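Local coordinates for protein Beta/alpha-amylase (PDB 3VOC) that hydrolyses starch from the non-reducing chain ends, releasing successive maltose units, through this family 14 beta-amylase domain of a larger secreted beta/alpha-amylase, at residues 364-377 / 402-414. Numbering follows the deposited sequence.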
loop_
_atom_site.group_PDB
_atom_site.type_symbol
_atom_site.label_atom_id
_atom_site.label_comp_id
_atom_site.label_asym_id
_atom_site.label_seq_id
_atom_site.Cartn_x
_atom_site.Cartn_y
_atom_site.Cartn_z
ATOM N N THR A 364 1.070 -4.423 18.286
ATOM C CA THR A 364 2.103 -3.918 19.155
ATOM C C THR A 364 1.507 -3.534 20.493
ATOM O O THR A 364 0.303 -3.691 20.717
ATOM C CB THR A 364 2.823 -2.699 18.497
ATOM O OG1 THR A 364 4.022 -2.388 19.217
ATOM C CG2 THR A 364 1.903 -1.484 18.470
ATOM N N GLY A 365 2.362 -3.052 21.383
ATOM C CA GLY A 365 1.955 -2.580 22.692
ATOM C C GLY A 365 3.212 -2.170 23.406
ATOM O O GLY A 365 4.293 -2.179 22.804
ATOM N N GLY A 366 3.090 -1.825 24.684
ATOM C CA GLY A 366 4.250 -1.442 25.485
ATOM C C GLY A 366 5.175 -0.444 24.801
ATOM O O GLY A 366 4.763 0.670 24.432
ATOM N N SER A 367 6.425 -0.865 24.624
ATOM C CA SER A 367 7.482 -0.058 23.994
ATOM C C SER A 367 7.132 0.389 22.576
ATOM O O SER A 367 7.606 1.439 22.112
ATOM C CB SER A 367 8.792 -0.858 23.945
ATOM O OG SER A 367 9.232 -1.169 25.258
ATOM N N GLY A 368 6.315 -0.413 21.890
ATOM C CA GLY A 368 5.825 -0.069 20.549
ATOM C C GLY A 368 5.168 1.300 20.487
ATOM O O GLY A 368 5.408 2.067 19.549
ATOM N N PHE A 369 4.368 1.624 21.508
ATOM C CA PHE A 369 3.694 2.913 21.572
ATOM C C PHE A 369 4.679 4.078 21.730
ATOM O O PHE A 369 4.462 5.153 21.182
ATOM C CB PHE A 369 2.606 2.928 22.672
ATOM C CG PHE A 369 1.448 1.978 22.404
ATOM C CD1 PHE A 369 0.944 1.817 21.118
ATOM C CD2 PHE A 369 0.855 1.262 23.441
ATOM C CE1 PHE A 369 -0.122 0.939 20.864
ATOM C CE2 PHE A 369 -0.214 0.391 23.189
ATOM C CZ PHE A 369 -0.695 0.227 21.904
ATOM N N GLN A 370 5.759 3.850 22.474
ATOM C CA GLN A 370 6.788 4.878 22.689
ATOM C C GLN A 370 7.565 5.115 21.400
ATOM O O GLN A 370 7.922 6.250 21.081
ATOM C CB GLN A 370 7.759 4.467 23.811
ATOM C CG GLN A 370 7.088 3.820 25.017
ATOM C CD GLN A 370 8.069 3.204 26.028
ATOM O OE1 GLN A 370 9.283 3.404 25.948
ATOM N NE2 GLN A 370 7.529 2.447 26.987
ATOM N N LYS A 371 7.836 4.045 20.650
ATOM C CA LYS A 371 8.447 4.211 19.334
ATOM C C LYS A 371 7.548 4.983 18.374
ATOM O O LYS A 371 8.018 5.878 17.679
ATOM C CB LYS A 371 8.887 2.877 18.724
ATOM C CG LYS A 371 10.412 2.728 18.674
ATOM C CD LYS A 371 11.007 3.626 17.580
ATOM C CE LYS A 371 12.496 3.403 17.403
ATOM N NZ LYS A 371 13.315 3.965 18.530
ATOM N N ILE A 372 6.254 4.655 18.363
ATOM C CA ILE A 372 5.305 5.372 17.515
ATOM C C ILE A 372 5.283 6.838 17.926
ATOM O O ILE A 372 5.316 7.725 17.074
ATOM C CB ILE A 372 3.863 4.775 17.567
ATOM C CG1 ILE A 372 3.850 3.362 16.954
ATOM C CG2 ILE A 372 2.885 5.670 16.784
ATOM C CD1 ILE A 372 2.703 2.497 17.449
ATOM N N GLU A 373 5.224 7.081 19.236
ATOM C CA GLU A 373 5.221 8.441 19.764
ATOM C C GLU A 373 6.424 9.243 19.268
ATOM O O GLU A 373 6.274 10.392 18.866
ATOM C CB GLU A 373 5.214 8.455 21.296
ATOM C CG GLU A 373 5.042 9.872 21.860
ATOM C CD GLU A 373 5.373 9.958 23.336
ATOM O OE1 GLU A 373 6.358 9.323 23.763
ATOM O OE2 GLU A 373 4.653 10.675 24.062
ATOM N N GLU A 374 7.606 8.635 19.310
ATOM C CA GLU A 374 8.831 9.285 18.815
ATOM C C GLU A 374 8.684 9.707 17.346
ATOM O O GLU A 374 8.996 10.844 16.983
ATOM C CB GLU A 374 10.052 8.368 19.033
ATOM C CG GLU A 374 11.323 8.772 18.267
ATOM C CD GLU A 374 12.200 7.574 17.872
ATOM O OE1 GLU A 374 12.946 7.656 16.870
ATOM O OE2 GLU A 374 12.156 6.547 18.574
ATOM N N LYS A 375 8.181 8.797 16.512
ATOM C CA LYS A 375 8.061 9.071 15.092
ATOM C C LYS A 375 7.057 10.170 14.783
ATOM O O LYS A 375 7.386 11.133 14.070
ATOM C CB LYS A 375 7.739 7.782 14.294
ATOM C CG LYS A 375 8.831 6.670 14.432
ATOM C CD LYS A 375 10.240 7.228 14.214
ATOM C CE LYS A 375 11.297 6.092 14.134
ATOM N NZ LYS A 375 12.718 6.613 14.205
ATOM N N ILE A 376 5.849 10.053 15.333
ATOM C CA ILE A 376 4.800 11.041 15.019
ATOM C C ILE A 376 5.173 12.462 15.473
ATOM O O ILE A 376 4.789 13.424 14.821
ATOM C CB ILE A 376 3.368 10.604 15.504
ATOM C CG1 ILE A 376 3.310 10.421 17.027
ATOM C CG2 ILE A 376 2.943 9.310 14.787
ATOM C CD1 ILE A 376 1.921 10.005 17.557
ATOM N N THR A 377 5.924 12.580 16.573
ATOM C CA THR A 377 6.319 13.886 17.104
ATOM C C THR A 377 7.574 14.454 16.421
ATOM O O THR A 377 7.683 15.670 16.266
ATOM C CB THR A 377 6.556 13.876 18.644
ATOM O OG1 THR A 377 7.540 12.891 18.972
ATOM C CG2 THR A 377 5.254 13.574 19.407
ATOM N N GLU A 402 -3.552 -3.035 26.435
ATOM C CA GLU A 402 -2.805 -2.062 25.631
ATOM C C GLU A 402 -3.541 -0.745 25.382
ATOM O O GLU A 402 -2.932 0.239 24.937
ATOM C CB GLU A 402 -2.370 -2.680 24.286
ATOM C CG GLU A 402 -1.458 -3.911 24.408
ATOM C CD GLU A 402 -0.226 -3.674 25.303
ATOM O OE1 GLU A 402 0.328 -2.549 25.326
ATOM O OE2 GLU A 402 0.186 -4.623 26.000
ATOM N N LEU A 403 -4.848 -0.717 25.633
ATOM C CA LEU A 403 -5.611 0.489 25.338
ATOM C C LEU A 403 -5.087 1.685 26.116
ATOM O O LEU A 403 -5.023 2.791 25.589
ATOM C CB LEU A 403 -7.114 0.295 25.586
ATOM C CG LEU A 403 -8.045 1.443 25.162
ATOM C CD1 LEU A 403 -7.699 2.033 23.795
ATOM C CD2 LEU A 403 -9.480 0.926 25.150
ATOM N N SER A 404 -4.736 1.455 27.379
ATOM C CA SER A 404 -4.257 2.525 28.242
ATOM C C SER A 404 -3.001 3.207 27.662
ATOM O O SER A 404 -2.967 4.435 27.529
ATOM C CB SER A 404 -4.006 1.991 29.663
ATOM O OG SER A 404 -3.557 3.052 30.481
ATOM N N GLY A 405 -1.987 2.415 27.308
ATOM C CA GLY A 405 -0.775 2.937 26.637
ATOM C C GLY A 405 -1.059 3.621 25.298
ATOM O O GLY A 405 -0.486 4.678 24.999
ATOM N N PHE A 406 -1.929 3.027 24.484
ATOM C CA PHE A 406 -2.293 3.663 23.220
ATOM C C PHE A 406 -2.884 5.047 23.514
ATOM O O PHE A 406 -2.506 6.037 22.897
ATOM C CB PHE A 406 -3.275 2.801 22.398
ATOM C CG PHE A 406 -3.645 3.410 21.058
ATOM C CD1 PHE A 406 -2.656 3.697 20.108
ATOM C CD2 PHE A 406 -4.977 3.696 20.748
ATOM C CE1 PHE A 406 -2.986 4.264 18.857
ATOM C CE2 PHE A 406 -5.330 4.264 19.491
ATOM C CZ PHE A 406 -4.326 4.549 18.549
ATOM N N LYS A 407 -3.778 5.113 24.495
ATOM C CA LYS A 407 -4.365 6.389 24.882
ATOM C C LYS A 407 -3.329 7.380 25.424
ATOM O O LYS A 407 -3.328 8.550 25.050
ATOM C CB LYS A 407 -5.488 6.179 25.895
ATOM C CG LYS A 407 -6.414 7.381 26.022
ATOM C CD LYS A 407 -7.388 7.223 27.173
ATOM C CE LYS A 407 -8.052 8.539 27.460
ATOM N NZ LYS A 407 -9.016 8.317 28.537
ATOM N N GLN A 408 -2.449 6.918 26.301
ATOM C CA GLN A 408 -1.469 7.811 26.944
ATOM C C GLN A 408 -0.426 8.347 25.980
ATOM O O GLN A 408 -0.028 9.502 26.072
ATOM C CB GLN A 408 -0.776 7.105 28.113
ATOM C CG GLN A 408 -1.742 6.792 29.246
ATOM C CD GLN A 408 -1.106 6.840 30.614
ATOM O OE1 GLN A 408 -0.396 7.794 30.956
ATOM N NE2 GLN A 408 -1.373 5.819 31.421
ATOM N N TYR A 409 0.023 7.509 25.060
ATOM C CA TYR A 409 1.113 7.894 24.157
ATOM C C TYR A 409 0.639 8.565 22.878
ATOM O O TYR A 409 1.284 9.489 22.370
ATOM C CB TYR A 409 1.949 6.668 23.811
ATOM C CG TYR A 409 2.907 6.291 24.910
ATOM C CD1 TYR A 409 4.051 7.062 25.149
ATOM C CD2 TYR A 409 2.682 5.168 25.706
ATOM C CE1 TYR A 409 4.951 6.735 26.162
ATOM C CE2 TYR A 409 3.573 4.826 26.735
ATOM C CZ TYR A 409 4.704 5.617 26.950
ATOM O OH TYR A 409 5.598 5.290 27.944
ATOM N N ILE A 410 -0.485 8.087 22.358
ATOM C CA ILE A 410 -0.904 8.461 21.010
ATOM C C ILE A 410 -2.180 9.286 20.968
ATOM O O ILE A 410 -2.186 10.389 20.394
ATOM C CB ILE A 410 -1.059 7.219 20.081
ATOM C CG1 ILE A 410 0.166 6.288 20.165
ATOM C CG2 ILE A 410 -1.350 7.659 18.642
ATOM C CD1 ILE A 410 1.519 6.936 19.853
ATOM N N ILE A 411 -3.268 8.765 21.540
ATOM C CA ILE A 411 -4.544 9.491 21.475
ATOM C C ILE A 411 -4.405 10.860 22.139
ATOM O O ILE A 411 -4.983 11.838 21.668
ATOM C CB ILE A 411 -5.740 8.722 22.106
ATOM C CG1 ILE A 411 -5.915 7.345 21.480
ATOM C CG2 ILE A 411 -7.042 9.541 21.979
ATOM C CD1 ILE A 411 -7.053 6.546 22.088
ATOM N N SER A 412 -3.613 10.922 23.208
ATOM C CA SER A 412 -3.395 12.165 23.979
ATOM C C SER A 412 -2.760 13.302 23.171
ATOM O O SER A 412 -2.808 14.458 23.603
ATOM C CB SER A 412 -2.532 11.884 25.211
ATOM O OG SER A 412 -1.242 11.457 24.802
ATOM N N LYS A 413 -2.175 12.979 22.015
ATOM C CA LYS A 413 -1.585 13.992 21.140
ATOM C C LYS A 413 -2.620 14.765 20.330
ATOM O O LYS A 413 -2.308 15.820 19.766
ATOM C CB LYS A 413 -0.546 13.369 20.191
ATOM C CG LYS A 413 0.618 12.660 20.891
ATOM C CD LYS A 413 1.407 13.612 21.796
ATOM C CE LYS A 413 2.677 12.951 22.335
ATOM N NZ LYS A 413 2.356 11.834 23.288
ATOM N N ALA A 414 -3.833 14.228 20.242
ATOM C CA ALA A 414 -4.893 14.830 19.427
ATOM C C ALA A 414 -5.657 15.880 20.208
ATOM O O ALA A 414 -5.913 15.696 21.403
ATOM C CB ALA A 414 -5.855 13.763 18.949
#
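Lys413 NZ is gripped twice: it forms a salt bridge to Glu373 OE2 at 2.7 Å, on that oxygen's anti lone pair, and gives a hydrogen bond to Tyr409 O, also 2.7 Å away. A lysine suits the place, long enough, when bent at chi2 and chi4, to serve both. Glu373 reaches across because CG stands opposite the backbone N (chi1 -173°) and the chain runs on extended; its carboxylate meets the Tyr409 ring at the edge, nearly perpendicular to it. Over a face of that ring lies Gln370 CG, a CH-pi contact. Ile410 fits as a knob among Phe369, Ile372, Glu373 and Ile376, its slim CD1 reaching to 3.6 Å from Ile372 CG2. The flat Phe369 ring has Gly365 CA over one face and Phe406 CB over the other; an alanine here would probably open a gap between the helices and leave Phe406 less well packed. Gly366 N donates to Glu402 OE1 (2.9 Å), and at Gly365 any side chain would strike that carboxylate. Helices 367-377 and 403-411 lie side by side outside the TIM barrel, nearly parallel at 15°. Apolar packing fills the middle, while the salt bridge and the Gly366-Glu402 bond tie the two ends and so probably fix how the helices lie along each other.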